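PDB 6ABW: citrate synthase from Metallosphaera sedula, which probably catalyses the condensation of oxaloacetate with acetyl-CoA and hydrolysis of the thioester, giving citrate and CoA in the tricarboxylic acid cycle. Local coordinates for residues A[76-88]-A[131-143]. Residues are numbered along the deposited sequence; the frame is centred on the assembly and turned at random.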
# COMPACT_ATOMS: atom_id res chain seq x y z
N ARG A 76 -5.53 -13.16 28.53
CA ARG A 76 -4.23 -13.06 27.88
C ARG A 76 -4.31 -12.05 26.73
O ARG A 76 -3.40 -11.24 26.54
CB ARG A 76 -3.74 -14.40 27.34
CG ARG A 76 -3.08 -15.29 28.43
CD ARG A 76 -2.61 -16.62 27.84
NE ARG A 76 -3.57 -17.70 28.11
CZ ARG A 76 -4.19 -18.47 27.20
NH1 ARG A 76 -3.97 -18.37 25.88
NH2 ARG A 76 -5.04 -19.40 27.62
N LEU A 77 -5.44 -12.07 26.02
CA LEU A 77 -5.67 -11.11 24.92
C LEU A 77 -5.73 -9.71 25.40
O LEU A 77 -5.11 -8.85 24.78
CB LEU A 77 -6.95 -11.47 24.17
CG LEU A 77 -7.44 -10.41 23.15
CD1 LEU A 77 -6.37 -10.27 22.14
CD2 LEU A 77 -8.67 -10.96 22.48
N LYS A 78 -6.50 -9.42 26.44
CA LYS A 78 -6.52 -8.13 27.02
C LYS A 78 -5.17 -7.59 27.50
O LYS A 78 -4.88 -6.41 27.27
CB LYS A 78 -7.51 -8.11 28.15
CG LYS A 78 -8.94 -8.18 27.66
CD LYS A 78 -9.87 -8.23 28.84
CE LYS A 78 -11.30 -8.02 28.36
NZ LYS A 78 -12.17 -8.11 29.56
N SER A 79 -4.38 -8.41 28.19
CA SER A 79 -3.02 -7.97 28.62
C SER A 79 -2.13 -7.66 27.39
O SER A 79 -1.33 -6.71 27.43
CB SER A 79 -2.30 -9.08 29.39
OG SER A 79 -3.08 -9.43 30.48
N ALA A 80 -2.26 -8.45 26.35
CA ALA A 80 -1.45 -8.22 25.11
C ALA A 80 -1.84 -6.87 24.44
O ALA A 80 -0.96 -6.09 24.04
CB ALA A 80 -1.62 -9.35 24.16
N LEU A 81 -3.15 -6.57 24.41
CA LEU A 81 -3.59 -5.26 23.93
C LEU A 81 -3.01 -4.14 24.78
O LEU A 81 -2.43 -3.19 24.26
CB LEU A 81 -5.11 -5.12 23.91
CG LEU A 81 -5.80 -5.98 22.90
CD1 LEU A 81 -7.29 -6.07 23.26
CD2 LEU A 81 -5.67 -5.39 21.48
N ASP A 82 -3.11 -4.29 26.12
CA ASP A 82 -2.61 -3.25 27.02
C ASP A 82 -1.15 -2.92 26.86
O ASP A 82 -0.79 -1.76 26.87
CB ASP A 82 -2.82 -3.60 28.49
CG ASP A 82 -4.31 -3.56 28.88
OD1 ASP A 82 -5.13 -2.93 28.16
OD2 ASP A 82 -4.67 -4.16 29.93
N GLU A 83 -0.36 -3.93 26.63
CA GLU A 83 1.11 -3.67 26.57
C GLU A 83 1.48 -3.12 25.18
O GLU A 83 2.51 -2.52 25.05
CB GLU A 83 1.91 -4.88 27.00
CG GLU A 83 1.96 -5.98 26.00
CD GLU A 83 2.63 -7.27 26.49
OE1 GLU A 83 2.25 -8.37 25.96
OE2 GLU A 83 3.54 -7.19 27.37
N ALA A 84 0.60 -3.32 24.18
CA ALA A 84 0.89 -2.88 22.82
C ALA A 84 0.50 -1.41 22.54
O ALA A 84 0.96 -0.89 21.55
CB ALA A 84 0.21 -3.81 21.86
N TYR A 85 -0.32 -0.76 23.33
CA TYR A 85 -0.78 0.62 23.01
C TYR A 85 0.35 1.59 22.79
O TYR A 85 0.25 2.43 21.91
CB TYR A 85 -1.68 1.21 24.09
CG TYR A 85 -3.04 0.54 24.14
CD1 TYR A 85 -3.86 0.51 22.99
CD2 TYR A 85 -3.57 0.09 25.34
CE1 TYR A 85 -5.10 -0.10 23.02
CE2 TYR A 85 -4.86 -0.43 25.43
CZ TYR A 85 -5.60 -0.57 24.26
OH TYR A 85 -6.85 -1.08 24.36
N GLU A 86 1.39 1.52 23.62
CA GLU A 86 2.51 2.44 23.57
C GLU A 86 3.30 2.21 22.28
O GLU A 86 3.65 1.07 21.91
CB GLU A 86 3.46 2.35 24.84
CG GLU A 86 3.91 0.94 25.29
CD GLU A 86 4.21 0.74 26.84
OE1 GLU A 86 5.10 1.47 27.35
OE2 GLU A 86 3.62 -0.19 27.53
N VAL A 87 3.50 3.31 21.54
CA VAL A 87 4.39 3.31 20.36
C VAL A 87 5.50 4.34 20.54
O VAL A 87 5.36 5.20 21.35
CB VAL A 87 3.60 3.61 19.07
CG1 VAL A 87 2.55 2.49 18.90
CG2 VAL A 87 2.92 4.98 19.09
N PRO A 88 6.55 4.28 19.73
CA PRO A 88 7.60 5.27 19.96
C PRO A 88 7.14 6.64 19.64
O PRO A 88 6.27 6.86 18.76
CB PRO A 88 8.73 4.83 19.05
CG PRO A 88 8.45 3.42 18.76
CD PRO A 88 6.96 3.28 18.74
N ASN A 131 1.03 -10.91 16.65
CA ASN A 131 1.41 -9.68 15.91
C ASN A 131 0.17 -8.89 15.47
O ASN A 131 0.18 -7.70 15.56
CB ASN A 131 2.28 -10.02 14.68
CG ASN A 131 3.67 -10.61 15.09
OD1 ASN A 131 4.35 -11.29 14.30
ND2 ASN A 131 4.08 -10.33 16.28
N ALA A 132 -0.88 -9.57 15.04
CA ALA A 132 -2.14 -8.89 14.67
C ALA A 132 -2.84 -8.21 15.85
O ALA A 132 -3.37 -7.08 15.75
CB ALA A 132 -3.04 -9.88 14.02
N VAL A 133 -2.83 -8.89 17.02
CA VAL A 133 -3.41 -8.30 18.25
C VAL A 133 -2.72 -7.01 18.62
O VAL A 133 -3.36 -6.03 18.93
CB VAL A 133 -3.35 -9.28 19.44
CG1 VAL A 133 -3.70 -8.58 20.77
CG2 VAL A 133 -4.37 -10.39 19.21
N LYS A 134 -1.39 -7.03 18.54
CA LYS A 134 -0.63 -5.83 18.87
C LYS A 134 -0.94 -4.70 17.83
O LYS A 134 -1.00 -3.53 18.16
CB LYS A 134 0.87 -6.13 18.88
CG LYS A 134 1.34 -6.89 20.16
CD LYS A 134 2.85 -7.05 20.22
CE LYS A 134 3.30 -8.26 19.40
NZ LYS A 134 4.79 -8.27 19.40
N LEU A 135 -1.08 -5.07 16.58
CA LEU A 135 -1.40 -4.08 15.54
C LEU A 135 -2.76 -3.42 15.80
O LEU A 135 -2.92 -2.23 15.60
CB LEU A 135 -1.37 -4.78 14.14
CG LEU A 135 -1.63 -3.84 12.92
CD1 LEU A 135 -0.98 -4.42 11.67
CD2 LEU A 135 -3.11 -3.64 12.65
N VAL A 136 -3.76 -4.20 16.18
CA VAL A 136 -5.11 -3.66 16.46
C VAL A 136 -5.07 -2.65 17.62
O VAL A 136 -5.64 -1.56 17.54
CB VAL A 136 -6.12 -4.79 16.74
CG1 VAL A 136 -7.40 -4.19 17.30
CG2 VAL A 136 -6.38 -5.52 15.41
N ALA A 137 -4.34 -2.98 18.67
CA ALA A 137 -4.06 -1.99 19.70
C ALA A 137 -3.43 -0.72 19.25
O ALA A 137 -3.81 0.41 19.65
CB ALA A 137 -3.14 -2.63 20.73
N ARG A 138 -2.43 -0.87 18.43
CA ARG A 138 -1.72 0.29 17.91
C ARG A 138 -2.56 1.13 16.93
O ARG A 138 -2.39 2.31 16.84
CB ARG A 138 -0.40 -0.15 17.32
CG ARG A 138 0.53 -0.65 18.44
CD ARG A 138 1.69 -1.43 17.96
NE ARG A 138 2.46 -1.83 19.13
CZ ARG A 138 3.41 -2.77 19.17
NH1 ARG A 138 3.71 -3.51 18.14
NH2 ARG A 138 4.04 -3.00 20.34
N ALA A 139 -3.52 0.48 16.26
CA ALA A 139 -4.54 1.19 15.47
C ALA A 139 -5.33 2.13 16.32
O ALA A 139 -5.60 3.26 15.91
CB ALA A 139 -5.42 0.23 14.69
N SER A 140 -5.65 1.70 17.54
CA SER A 140 -6.32 2.57 18.52
C SER A 140 -5.47 3.81 18.84
O SER A 140 -5.96 4.96 18.77
CB SER A 140 -6.63 1.74 19.80
OG SER A 140 -7.24 2.56 20.75
N THR A 141 -4.20 3.58 19.14
CA THR A 141 -3.30 4.69 19.42
C THR A 141 -3.18 5.68 18.27
O THR A 141 -3.25 6.88 18.46
CB THR A 141 -1.95 4.12 19.77
OG1 THR A 141 -2.10 3.22 20.90
CG2 THR A 141 -0.95 5.23 20.15
N VAL A 142 -3.02 5.14 17.07
CA VAL A 142 -2.94 5.95 15.85
C VAL A 142 -4.19 6.75 15.59
O VAL A 142 -4.10 7.97 15.40
CB VAL A 142 -2.59 5.07 14.65
CG1 VAL A 142 -2.75 5.83 13.34
CG2 VAL A 142 -1.14 4.58 14.85
N VAL A 143 -5.37 6.14 15.67
CA VAL A 143 -6.58 6.86 15.32
C VAL A 143 -6.91 7.98 16.33
O VAL A 143 -7.23 9.11 15.97
CB VAL A 143 -7.74 5.89 15.09
CG1 VAL A 143 -8.99 6.67 14.82
CG2 VAL A 143 -7.46 4.99 13.88
O HOH W 1 4.01 -1.33 22.84
O HOH W 2 -8.17 1.12 22.85
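Thr141 OG1 gives its proton to Tyr85 O over 2.7 Å, the shorter of two direct hydrogen bonds by which side chains of helix 128-151 hold the backbone of Ala84 and Tyr85. The donor is tilted somewhat from the carbonyl plane. With chi1 at -57°, Thr141 keeps OG1 anti to its own carbonyl carbon and aimed at this oxygen, while CG2 meets Val87 CG2 tip to tip.

One turn earlier on helix 128-151, Arg138 NE donates to Ala84 O at 3.0 Å, in the carbonyl plane and on a lone pair, with an N-H...O angle of 152°. Its chain, extended from CG to NE, runs past Val87 CG1 in the opposite sense. Arg138 NH2 donates to a water that in turn donates to Glu83 O and Glu86 O, while NH1 bonds Tyr215 OH and Tyr119 makes a cation-pi contact. An alanine in place of Arg138 would probably leave Ala84 O without this donor and the water without its guanidinium partner, letting the backbone at 84-86 move more freely.

Tyr85 turns its ring edge to Ala137 O, 3.3 Å from CD1, and Leu81 O sits over one face. A second water joins Tyr85 OH to Ser140 OG.

The axes of segments 76-84 and 131-143 approach to 8.2 Å at a signed crossing angle of -50°; Ala84 CB rests 3.7 Å from Ala137 CB, small side chains that permit this approach. Farther back, the Val133 and Leu81 side chains cross at about a right angle, and Val133 CG1 presses tightly on Leu77 CD1 at 3.4 Å. Helix 56-65 borders this end through His61 and Leu64.

This is helix packing within the mainly helical citrate synthase fold, away from the annotated sites; its chemistry implies that side-chain and water donors help fix the carbonyls of residues 84-86.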